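Local coordinates for Dye type peroxidase A (Streptomyces lividans 1326, PDB 6GZW) that is a haem-containing dye-decolourising peroxidase, using hydrogen peroxide to oxidise dyes and other reducing substrates, at the interface of chains A and B. Numbering follows the deposited sequence. Chains: chain A/B, Dye type peroxidase A.

The interface of chains A and B. Residues chain A 164, 173-174, 176; chain B 72-73, 75-76.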
loop_
_atom_site.group_PDB
_atom_site.type_symbol
_atom_site.label_atom_id
_atom_site.label_comp_id
_atom_site.label_asym_id
_atom_site.label_seq_id
_atom_site.Cartn_x
_atom_site.Cartn_y
_atom_site.Cartn_z
ATOM N N ARG A 164 8.951 -0.912 -4.954
ATOM C CA ARG A 164 8.789 -0.879 -6.385
ATOM C C ARG A 164 8.064 -2.130 -6.931
ATOM O O ARG A 164 8.298 -3.247 -6.462
ATOM C CB ARG A 164 10.186 -0.760 -7.030
ATOM C CG ARG A 164 10.182 -0.821 -8.539
ATOM C CD ARG A 164 11.594 -0.656 -9.068
ATOM N NE ARG A 164 12.144 0.666 -8.783
ATOM C CZ ARG A 164 13.435 0.970 -8.785
ATOM N NH1 ARG A 164 14.325 0.048 -9.115
ATOM N NH2 ARG A 164 13.831 2.205 -8.468
ATOM N N MET A 173 16.532 -3.313 -11.687
ATOM C CA MET A 173 17.476 -2.378 -11.055
ATOM C C MET A 173 17.357 -2.482 -9.544
ATOM O O MET A 173 16.304 -2.851 -9.016
ATOM C CB MET A 173 17.179 -0.925 -11.461
ATOM C CG MET A 173 17.592 -0.565 -12.881
ATOM S SD MET A 173 17.159 1.097 -13.389
ATOM C CE MET A 173 18.556 1.993 -12.694
ATOM N N THR A 174 18.421 -2.115 -8.837
ATOM C CA THR A 174 18.355 -2.019 -7.379
ATOM C C THR A 174 17.228 -1.070 -6.931
ATOM O O THR A 174 16.988 -0.062 -7.556
ATOM C CB THR A 174 19.703 -1.544 -6.810
ATOM O OG1 THR A 174 20.746 -2.402 -7.310
ATOM C CG2 THR A 174 19.709 -1.568 -5.294
ATOM N N ARG A 176 14.938 1.609 -4.585
ATOM C CA ARG A 176 15.127 2.859 -3.892
ATOM C C ARG A 176 14.288 2.887 -2.630
ATOM O O ARG A 176 13.323 2.103 -2.481
ATOM C CB ARG A 176 14.788 4.038 -4.800
ATOM C CG ARG A 176 15.820 4.240 -5.902
ATOM C CD ARG A 176 15.533 5.464 -6.763
ATOM N NE ARG A 176 16.516 5.538 -7.839
ATOM C CZ ARG A 176 17.687 6.158 -7.756
ATOM N NH1 ARG A 176 18.013 6.898 -6.701
ATOM N NH2 ARG A 176 18.507 6.116 -8.797
ATOM N N ASP B 72 14.337 12.092 -5.913
ATOM C CA ASP B 72 14.861 10.907 -6.599
ATOM C C ASP B 72 14.096 9.631 -6.233
ATOM O O ASP B 72 14.496 8.545 -6.647
ATOM C CB ASP B 72 16.383 10.672 -6.362
ATOM C CG ASP B 72 17.282 11.715 -7.056
ATOM O OD1 ASP B 72 17.054 12.081 -8.214
ATOM O OD2 ASP B 72 18.245 12.117 -6.400
ATOM N N VAL B 73 12.977 9.746 -5.512
ATOM C CA VAL B 73 12.251 8.561 -5.077
ATOM C C VAL B 73 11.705 7.783 -6.279
ATOM O O VAL B 73 11.657 6.570 -6.238
ATOM C CB VAL B 73 11.165 8.935 -4.033
ATOM C CG1 VAL B 73 10.142 7.824 -3.808
ATOM C CG2 VAL B 73 11.832 9.291 -2.695
ATOM N N ARG B 75 13.020 7.919 -9.333
ATOM C CA ARG B 75 14.045 7.873 -10.341
ATOM C C ARG B 75 14.205 6.420 -10.759
ATOM O O ARG B 75 14.063 5.537 -9.930
ATOM C CB ARG B 75 15.350 8.422 -9.779
ATOM C CG ARG B 75 16.414 8.589 -10.809
ATOM C CD ARG B 75 17.510 9.497 -10.303
ATOM N NE ARG B 75 18.405 9.902 -11.386
ATOM C CZ ARG B 75 19.144 11.001 -11.392
ATOM N NH1 ARG B 75 19.118 11.858 -10.376
ATOM N NH2 ARG B 75 19.937 11.234 -12.428
ATOM N N ASP B 76 14.512 6.192 -12.036
ATOM C CA ASP B 76 14.663 4.857 -12.607
ATOM C C ASP B 76 13.325 4.433 -13.248
ATOM O O ASP B 76 13.337 3.656 -14.225
ATOM C CB ASP B 76 15.060 3.676 -11.659
ATOM C CG ASP B 76 16.291 3.915 -10.716
ATOM O OD1 ASP B 76 17.175 4.760 -11.019
ATOM O OD2 ASP B 76 16.353 3.187 -9.633
HETATM O O HOH W 1 12.127 4.654 -8.147
HETATM O O HOH W 2 18.605 1.936 -8.762
#
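B:Asp76 reaches across the chain boundary into a pocket lined by A:Arg164, A:Met173 and A:Arg176. Loop residues of two copies of the peroxidase meet here. The contact is part of a two-fold symmetric interface, so it recurs with the chains exchanged; the structure alone does not show whether this dimer forms in solution.

Salt bridges to B:Asp76 form the core of the patch. A:Arg176 NH2 gives a fairly straight hydrogen bond to the carboxylate oxygen OD1 of B:Asp76 (2.9 Å, 162° at H). It comes from the syn side of OD1, tilted out of the carboxylate plane, while OD1 lies nearly in the guanidinium plane. A:Arg176 NE adds a weak bond to B:Asp76 OD2 (3.0 Å). The two flat groups are twisted 54° apart, so this is not a coplanar pairing. A:Arg164 crosses B:Asp76 at about a right angle, and its NH2 meets OD2 of B:Asp76 on the anti side at 2.9 Å, each group tilted from the other's plane. Its chain bends at chi3 (-65°), turning the guanidinium toward this oxygen. A weak bond from A:Arg164 NH1 to the carbonyl O of A:Thr174 helps steady that group. The two arginines probably stabilise the carboxylate's negative charge.

Packing supports the charges. B:Arg75 CB lies over one face of the A:Arg176 guanidinium, toward its rim. A:Met173 brings its methyl CE to 3.6 Å from B:Asp76 CG. An alanine in place of A:Arg176 would probably leave OD1 of B:Asp76 without its cross-chain salt bridge and open a gap beside B:Arg75 CB.

Within chain B, B:Arg75 NH1 forms a salt bridge with B:Asp72 OD1, approaching from above the carboxylate plane.

Waters complete the contact. One links A:Arg164 NH2 to the backbone carbonyls of B:Val73 and B:Arg75. The other joins A:Thr174 O to the carboxylate, lying 2.7 Å from B:Asp76 OD2.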